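Side-chain contacts in putative iron-regulated protein A (Parabacteroides distasonis ATCC 8503, PDB 4ECG), which binds calcium ions and is an imelysin-like protein of the peptidase M75 family, probably iron-regulated and possibly a metalloendopeptidase: residues Thr252-Ala257 against Val273-Ser278; Asp286-Asn291 against Tyr346-Asn351. All coordinates share one frame; numbering follows the deposited sequence.

Overall arrangement
Interactions 1 and 2 lie side by side, their centres about 11 Å apart and on the same side of the chain's centre, within the imelysin-like part of the protein. Along the chain they come in series: helix 239-259 packs against segment 273-278, and the following helix 284-300 then meets the loop between helices 324-343 and 355-377. Val276 joins them, its CG1 packing 3.8 Å from Phe348 CD2. A probable hydrogen bond of 2.8 Å from Ser278 OG to Asp287 OD2 adds a polar tie. Together they form one largely apolar patch among helices and loops of a largely helical protein; interaction 1 also holds the calcium ligand Asp253.

Interaction 1: residues Thr252-Ala257 against Val273-Ser278; sequences TDPVTA and VLAVES. With CA (calcium ion), chain H.
Pro254 turns its ring toward Ala275 and Val276 and meets the methyl and carbonyl of the first and one branch of the second. CG lies 4.0 Å from Ala275 CB and 3.6 Å from the carbonyl oxygen Ala275 O, while CB touches Val276 CG2 at 3.8 Å. One flank of the pyrrolidine thus rests on the alanine and its peptide, and CB on one branch of the valine. The methyl of Ala275 suits this place because it lets the backbones come close, with Pro254 CA and Ala275 CA 5.1 Å apart. In Val276, CG1 stands anti to the backbone N (chi1 174°), which sets CG2 beside that N and against the proline; CG1 faces interaction 2. Proline also marks a kink in helix 239-259, since its nitrogen has no hydrogen to give to the preceding turn.

Next to it, Asp253 leads its carboxylate away from this apolar seam. Its OD1 binds the calcium ion at 2.6 Å, with three waters and the carbonyl oxygen of Ser248 as further ligands. One turn on, Thr256 OG1 and the backbone N of Thr256 both bond to Thr252 O, the hydroxyl from above the carbonyl plane. With no hydrogen bond between the segments, cohesion across the contact rests on van der Waals packing, while the neighbouring carboxylate serves the metal.

Interaction 2: residues Asp286-Asn291 against Tyr346-Asn351; sequences DDYKNN and YPFRNN
Tyr288 drives the edge of its ring into the ring of Phe348, CE2 lying 3.7 Å from Phe348 CD2 and the hydroxyl OH 3.5 Å from the same carbon. The planes stand at 89° with centroids 5.7 Å apart, an offset edge-to-face pair: the tyrosine offers its edge to the phenylalanine face, shifted so that the touching falls on the CD2-CE2 side of Phe348. With CG anti to the carbonyl carbon and beside the backbone N (chi1 -47°), the tyrosine ring is carried out from helix 284-300 toward the loop, where its CE2 edge and OH meet Phe348; a long flat side chain suits that span. Phe348, at the start of a short 3-10 turn, is wholly apolar and suits a buried place. Ile251 and Ile341 touch Tyr288, so helices 239-259 and 324-343 join the same core. Were Tyr288 replaced by an alanine, the Phe348 face would probably lose its aromatic partner and a gap would open between helix and loop.

Within the loop, Asn351 ND2 gives Pro347 O a nearly straight hydrogen bond of 2.7 Å, with an angle of 169° at the hydrogen; Asn350 N reaches that oxygen from the opposite face of its plane. Pro347 CB sits over the face of the Tyr346 ring, across the cis peptide bond that joins the two. The T-shaped pair of Tyr288 and Phe348 is a familiar element of hydrophobic cores, and here it joins helix 284-300 to the loop before helix 355-377 in the imelysin-like helical fold.

Interaction 1: residues Thr252-Ala257 against Val273-Ser278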
ATOM      1  N   THR A 252       2.128  -6.532  13.880  1.00 50.83           N
ATOM      2  CA  THR A 252       2.029  -7.609  14.898  1.00 52.87           C
ATOM      3  C   THR A 252       2.994  -8.735  14.592  1.00 52.79           C
ATOM      4  O   THR A 252       3.688  -9.192  15.496  1.00 53.60           O
ATOM      5  CB  THR A 252       0.566  -8.083  15.153  1.00 52.09           C
ATOM      6  OG1 THR A 252      -0.187  -6.975  15.676  1.00 51.83           O
ATOM      7  CG2 THR A 252       0.474  -9.234  16.172  1.00 52.83           C
ATOM      8  N   ASP A 253       3.120  -9.114  13.325  1.00 52.33           N
ATOM      9  CA  ASP A 253       3.809 -10.372  12.985  1.00 54.17           C
ATOM     10  C   ASP A 253       5.329 -10.314  13.236  1.00 52.19           C
ATOM     11  O   ASP A 253       5.909 -11.309  13.723  1.00 54.32           O
ATOM     12  CB  ASP A 253       3.498 -10.893  11.536  1.00 55.11           C
ATOM     13  CG  ASP A 253       2.043 -11.481  11.360  1.00 61.14           C
ATOM     14  OD1 ASP A 253       1.302 -11.675  12.381  1.00 63.56           O
ATOM     15  OD2 ASP A 253       1.654 -11.757  10.164  1.00 70.01           O
ATOM     16  N   PRO A 254       5.983  -9.196  12.876  1.00 47.04           N
ATOM     17  CA  PRO A 254       7.409  -9.031  13.244  1.00 48.68           C
ATOM     18  C   PRO A 254       7.654  -8.940  14.776  1.00 47.89           C
ATOM     19  O   PRO A 254       8.654  -9.446  15.290  1.00 50.42           O
ATOM     20  CB  PRO A 254       7.803  -7.725  12.520  1.00 47.08           C
ATOM     21  CG  PRO A 254       6.871  -7.632  11.353  1.00 46.16           C
ATOM     22  CD  PRO A 254       5.567  -8.194  11.874  1.00 49.00           C
ATOM     23  N   VAL A 255       6.719  -8.344  15.504  1.00 50.16           N
ATOM     24  CA  VAL A 255       6.827  -8.262  16.960  1.00 51.92           C
ATOM     25  C   VAL A 255       6.658  -9.627  17.534  1.00 53.80           C
ATOM     26  O   VAL A 255       7.381  -9.961  18.446  1.00 57.54           O
ATOM     27  CB  VAL A 255       5.861  -7.217  17.573  1.00 53.99           C
ATOM     28  CG1 VAL A 255       5.845  -7.232  19.114  1.00 53.49           C
ATOM     29  CG2 VAL A 255       6.257  -5.864  17.045  1.00 49.63           C
ATOM     30  N   THR A 256       5.762 -10.452  16.989  1.00 55.90           N
ATOM     31  CA  THR A 256       5.613 -11.805  17.557  1.00 53.53           C
ATOM     32  C   THR A 256       6.943 -12.562  17.408  1.00 52.88           C
ATOM     33  O   THR A 256       7.447 -13.171  18.369  1.00 63.30           O
ATOM     34  CB  THR A 256       4.474 -12.612  16.894  1.00 55.24           C
ATOM     35  OG1 THR A 256       3.257 -11.894  17.034  1.00 52.66           O
ATOM     36  CG2 THR A 256       4.328 -14.079  17.554  1.00 52.75           C
ATOM     37  N   ALA A 257       7.527 -12.475  16.216  1.00 52.14           N
ATOM     38  CA  ALA A 257       8.783 -13.146  15.885  1.00 52.18           C
ATOM     39  C   ALA A 257       9.887 -12.661  16.799  1.00 54.92           C
ATOM     40  O   ALA A 257      10.640 -13.463  17.334  1.00 66.22           O
ATOM     41  CB  ALA A 257       9.153 -12.909  14.400  1.00 46.06           C
ATOM     42  N   VAL A 273      13.553  -8.921  12.965  1.00 48.64           N
ATOM     43  CA  VAL A 273      14.102  -7.948  12.015  1.00 50.20           C
ATOM     44  C   VAL A 273      13.740  -8.406  10.619  1.00 49.34           C
ATOM     45  O   VAL A 273      13.148  -7.632   9.873  1.00 52.56           O
ATOM     46  CB  VAL A 273      15.621  -7.709  12.137  1.00 51.12           C
ATOM     47  CG1 VAL A 273      16.129  -6.848  10.971  1.00 54.66           C
ATOM     48  CG2 VAL A 273      15.946  -7.048  13.450  1.00 48.17           C
ATOM     49  N   LEU A 274      14.025  -9.676  10.291  1.00 48.94           N
ATOM     50  CA  LEU A 274      13.797 -10.188   8.932  1.00 50.06           C
ATOM     51  C   LEU A 274      12.344 -10.094   8.492  1.00 47.74           C
ATOM     52  O   LEU A 274      12.110  -9.965   7.306  1.00 44.48           O
ATOM     53  CB  LEU A 274      14.340 -11.633   8.701  1.00 52.22           C
ATOM     54  CG  LEU A 274      15.874 -11.869   8.752  1.00 54.39           C
ATOM     55  CD1 LEU A 274      16.232 -13.345   8.729  1.00 50.29           C
ATOM     56  CD2 LEU A 274      16.621 -11.161   7.645  1.00 56.67           C
ATOM     57  N   ALA A 275      11.368 -10.149   9.409  1.00 48.83           N
ATOM     58  CA  ALA A 275       9.953 -10.054   8.997  1.00 47.73           C
ATOM     59  C   ALA A 275       9.512  -8.612   8.734  1.00 44.79           C
ATOM     60  O   ALA A 275       8.426  -8.408   8.209  1.00 46.37           O
ATOM     61  CB  ALA A 275       9.011 -10.727   9.997  1.00 45.48           C
ATOM     62  N   VAL A 276      10.313  -7.614   9.099  1.00 45.87           N
ATOM     63  CA  VAL A 276       9.885  -6.183   8.927  1.00 43.96           C
ATOM     64  C   VAL A 276       9.987  -5.739   7.481  1.00 43.61           C
ATOM     65  O   VAL A 276      11.072  -5.587   6.959  1.00 43.19           O
ATOM     66  CB  VAL A 276      10.726  -5.189   9.797  1.00 45.75           C
ATOM     67  CG1 VAL A 276      10.357  -3.706   9.497  1.00 41.80           C
ATOM     68  CG2 VAL A 276      10.622  -5.548  11.275  1.00 43.57           C
ATOM     69  N   GLU A 277       8.859  -5.549   6.816  1.00 45.97           N
ATOM     70  CA  GLU A 277       8.862  -5.024   5.468  1.00 44.74           C
ATOM     71  C   GLU A 277       9.496  -3.607   5.386  1.00 44.31           C
ATOM     72  O   GLU A 277       9.076  -2.721   6.106  1.00 48.38           O
ATOM     73  CB  GLU A 277       7.413  -4.988   4.956  1.00 49.15           C
ATOM     74  CG  GLU A 277       7.306  -4.833   3.439  1.00 55.60           C
ATOM     75  CD  GLU A 277       5.891  -5.056   2.867  1.00 64.68           C
ATOM     76  OE1 GLU A 277       5.029  -5.648   3.568  1.00 60.51           O
ATOM     77  OE2 GLU A 277       5.657  -4.633   1.692  1.00 60.36           O
ATOM     78  N   SER A 278      10.462  -3.413   4.476  1.00 44.78           N
ATOM     79  CA  SER A 278      11.190  -2.148   4.239  1.00 41.72           C
ATOM     80  C   SER A 278      12.208  -1.860   5.345  1.00 45.36           C
ATOM     81  O   SER A 278      12.633  -0.753   5.519  1.00 43.26           O
ATOM     82  CB  SER A 278      10.274  -0.945   4.095  1.00 41.51           C
ATOM     83  OG  SER A 278       9.412  -1.133   3.011  1.00 43.50           O
TER
HETATM   84 CA    CA H 506      -1.272 -11.770  12.500  1.00 76.42          CA
HETATM   85  O   HOH W   1      -3.680 -12.028  12.888  1.00 58.72           O
HETATM   86  O   HOH W   2      -2.192 -11.888   9.908  1.00 47.36           O
HETATM   87  O   HOH W   3      -0.797 -14.034  11.590  1.00 68.99           O

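Interaction 2: residues Asp286-Asn291 against Tyr346-Asn351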
ATOM      1  N   ASP A 286       6.960   4.909   7.649  1.00 41.88           N
ATOM      2  CA  ASP A 286       6.341   5.757   6.593  1.00 47.22           C
ATOM      3  C   ASP A 286       5.309   4.925   5.794  1.00 45.71           C
ATOM      4  O   ASP A 286       4.192   5.390   5.510  1.00 43.23           O
ATOM      5  CB  ASP A 286       7.379   6.342   5.592  1.00 56.46           C
ATOM      6  CG  ASP A 286       8.152   7.523   6.142  1.00 61.26           C
ATOM      7  OD1 ASP A 286       7.545   8.424   6.750  1.00 72.93           O
ATOM      8  OD2 ASP A 286       9.383   7.552   5.923  1.00 76.63           O
ATOM      9  N   ASP A 287       5.658   3.684   5.458  1.00 39.94           N
ATOM     10  CA  ASP A 287       4.707   2.817   4.747  1.00 41.34           C
ATOM     11  C   ASP A 287       3.422   2.685   5.544  1.00 42.27           C
ATOM     12  O   ASP A 287       2.334   2.928   5.024  1.00 41.13           O
ATOM     13  CB  ASP A 287       5.272   1.432   4.501  1.00 42.60           C
ATOM     14  CG  ASP A 287       6.459   1.403   3.484  1.00 45.02           C
ATOM     15  OD1 ASP A 287       6.755   2.422   2.809  1.00 49.99           O
ATOM     16  OD2 ASP A 287       7.083   0.326   3.385  1.00 45.68           O
ATOM     17  N   TYR A 288       3.542   2.336   6.825  1.00 41.84           N
ATOM     18  CA  TYR A 288       2.346   2.023   7.591  1.00 42.27           C
ATOM     19  C   TYR A 288       1.443   3.237   7.757  1.00 44.17           C
ATOM     20  O   TYR A 288       0.230   3.134   7.590  1.00 47.90           O
ATOM     21  CB  TYR A 288       2.650   1.406   8.945  1.00 43.62           C
ATOM     22  CG  TYR A 288       3.670   0.263   8.992  1.00 41.15           C
ATOM     23  CD1 TYR A 288       3.836  -0.616   7.952  1.00 39.75           C
ATOM     24  CD2 TYR A 288       4.436   0.077  10.117  1.00 43.96           C
ATOM     25  CE1 TYR A 288       4.765  -1.655   8.012  1.00 40.49           C
ATOM     26  CE2 TYR A 288       5.353  -0.962  10.197  1.00 48.61           C
ATOM     27  CZ  TYR A 288       5.532  -1.804   9.127  1.00 45.72           C
ATOM     28  OH  TYR A 288       6.496  -2.768   9.213  1.00 45.21           O
ATOM     29  N   LYS A 289       2.038   4.380   8.089  1.00 49.91           N
ATOM     30  CA  LYS A 289       1.354   5.655   8.091  1.00 49.66           C
ATOM     31  C   LYS A 289       0.695   5.914   6.743  1.00 48.33           C
ATOM     32  O   LYS A 289      -0.471   6.370   6.692  1.00 43.47           O
ATOM     33  CB  LYS A 289       2.336   6.823   8.442  1.00 54.97           C
ATOM     34  CG  LYS A 289       1.756   8.228   8.319  1.00 58.17           C
ATOM     35  CD  LYS A 289       2.816   9.277   7.975  1.00 66.32           C
ATOM     36  CE  LYS A 289       3.054   9.361   6.477  1.00 69.69           C
ATOM     37  NZ  LYS A 289       4.216  10.216   6.157  1.00 74.55           N
ATOM     38  N   ASN A 290       1.426   5.661   5.646  1.00 44.44           N
ATOM     39  CA  ASN A 290       0.831   5.976   4.334  1.00 43.43           C
ATOM     40  C   ASN A 290      -0.369   5.060   4.025  1.00 43.55           C
ATOM     41  O   ASN A 290      -1.359   5.525   3.459  1.00 43.47           O
ATOM     42  CB  ASN A 290       1.870   5.985   3.222  1.00 39.96           C
ATOM     43  CG  ASN A 290       2.685   7.276   3.203  1.00 43.66           C
ATOM     44  OD1 ASN A 290       2.123   8.387   3.325  1.00 42.73           O
ATOM     45  ND2 ASN A 290       4.005   7.145   2.961  1.00 41.16           N
ATOM     46  N   ASN A 291      -0.285   3.792   4.419  1.00 38.59           N
ATOM     47  CA  ASN A 291      -1.433   2.917   4.338  1.00 40.84           C
ATOM     48  C   ASN A 291      -2.696   3.443   5.069  1.00 44.62           C
ATOM     49  O   ASN A 291      -3.833   3.228   4.624  1.00 44.18           O
ATOM     50  CB  ASN A 291      -1.118   1.579   4.962  1.00 40.25           C
ATOM     51  CG  ASN A 291      -0.050   0.789   4.237  1.00 42.44           C
ATOM     52  OD1 ASN A 291       0.627  -0.034   4.868  1.00 40.71           O
ATOM     53  ND2 ASN A 291       0.103   1.008   2.922  1.00 42.61           N
ATOM     54  N   TYR A 346      11.595   5.019  15.788  1.00 51.32           N
ATOM     55  CA  TYR A 346      12.159   4.914  14.458  1.00 46.15           C
ATOM     56  C   TYR A 346      13.615   4.565  14.520  1.00 45.02           C
ATOM     57  O   TYR A 346      14.358   5.106  15.355  1.00 46.38           O
ATOM     58  CB  TYR A 346      12.020   6.264  13.731  1.00 48.09           C
ATOM     59  CG  TYR A 346      12.785   6.348  12.414  1.00 47.19           C
ATOM     60  CD1 TYR A 346      12.199   5.956  11.225  1.00 44.71           C
ATOM     61  CD2 TYR A 346      14.103   6.811  12.377  1.00 47.60           C
ATOM     62  CE1 TYR A 346      12.904   6.055  10.024  1.00 47.08           C
ATOM     63  CE2 TYR A 346      14.809   6.903  11.184  1.00 49.67           C
ATOM     64  CZ  TYR A 346      14.202   6.525  10.024  1.00 46.94           C
ATOM     65  OH  TYR A 346      14.863   6.632   8.866  1.00 49.74           O
ATOM     66  N   PRO A 347      14.064   3.690  13.618  1.00 45.13           N
ATOM     67  CA  PRO A 347      13.269   2.951  12.656  1.00 44.78           C
ATOM     68  C   PRO A 347      12.619   1.773  13.375  1.00 43.06           C
ATOM     69  O   PRO A 347      13.126   1.363  14.409  1.00 45.33           O
ATOM     70  CB  PRO A 347      14.322   2.458  11.688  1.00 45.62           C
ATOM     71  CG  PRO A 347      15.498   2.140  12.579  1.00 46.34           C
ATOM     72  CD  PRO A 347      15.458   3.210  13.651  1.00 46.85           C
ATOM     73  N   PHE A 348      11.546   1.210  12.820  1.00 47.53           N
ATOM     74  CA  PHE A 348      10.801   0.046  13.436  1.00 43.68           C
ATOM     75  C   PHE A 348      11.703  -1.145  13.616  1.00 46.15           C
ATOM     76  O   PHE A 348      11.625  -1.843  14.606  1.00 51.15           O
ATOM     77  CB  PHE A 348       9.689  -0.374  12.500  1.00 43.97           C
ATOM     78  CG  PHE A 348       8.694  -1.371  13.068  1.00 41.88           C
ATOM     79  CD1 PHE A 348       8.250  -1.299  14.387  1.00 44.03           C
ATOM     80  CD2 PHE A 348       8.137  -2.326  12.238  1.00 38.13           C
ATOM     81  CE1 PHE A 348       7.299  -2.176  14.851  1.00 42.37           C
ATOM     82  CE2 PHE A 348       7.183  -3.214  12.690  1.00 40.91           C
ATOM     83  CZ  PHE A 348       6.762  -3.136  13.998  1.00 44.40           C
ATOM     84  N   ARG A 349      12.572  -1.400  12.655  1.00 47.48           N
ATOM     85  CA  ARG A 349      13.506  -2.533  12.851  1.00 47.74           C
ATOM     86  C   ARG A 349      14.398  -2.506  14.061  1.00 44.96           C
ATOM     87  O   ARG A 349      14.947  -3.558  14.384  1.00 48.47           O
ATOM     88  CB  ARG A 349      14.338  -2.848  11.593  1.00 43.84           C
ATOM     89  CG  ARG A 349      15.267  -1.757  11.125  1.00 45.32           C
ATOM     90  CD  ARG A 349      16.568  -1.744  11.844  1.00 46.84           C
ATOM     91  NE  ARG A 349      17.553  -2.598  11.242  1.00 47.68           N
ATOM     92  CZ  ARG A 349      18.108  -3.660  11.820  1.00 51.92           C
ATOM     93  NH1 ARG A 349      17.722  -4.100  13.008  1.00 49.03           N
ATOM     94  NH2 ARG A 349      19.091  -4.277  11.188  1.00 49.27           N
ATOM     95  N   ASN A 350      14.598  -1.345  14.694  1.00 46.10           N
ATOM     96  CA  ASN A 350      15.358  -1.273  15.943  1.00 46.88           C
ATOM     97  C   ASN A 350      14.514  -1.040  17.150  1.00 46.40           C
ATOM     98  O   ASN A 350      15.024  -0.835  18.233  1.00 53.28           O
ATOM     99  CB  ASN A 350      16.436  -0.173  15.857  1.00 51.14           C
ATOM    100  CG  ASN A 350      17.603  -0.578  14.997  1.00 51.41           C
ATOM    101  OD1 ASN A 350      17.925  -1.751  14.891  1.00 54.61           O
ATOM    102  ND2 ASN A 350      18.229   0.380  14.362  1.00 50.12           N
ATOM    103  N   ASN A 351      13.206  -1.065  16.999  1.00 48.35           N
ATOM    104  CA  ASN A 351      12.317  -0.730  18.095  1.00 47.18           C
ATOM    105  C   ASN A 351      11.173  -1.712  18.194  1.00 46.33           C
ATOM    106  O   ASN A 351      10.056  -1.355  18.608  1.00 45.66           O
ATOM    107  CB  ASN A 351      11.781   0.706  17.862  1.00 47.93           C
ATOM    108  CG  ASN A 351      12.853   1.773  18.075  1.00 47.42           C
ATOM    109  OD1 ASN A 351      13.120   2.154  19.211  1.00 51.24           O
ATOM    110  ND2 ASN A 351      13.483   2.244  16.981  1.00 41.21           N
TER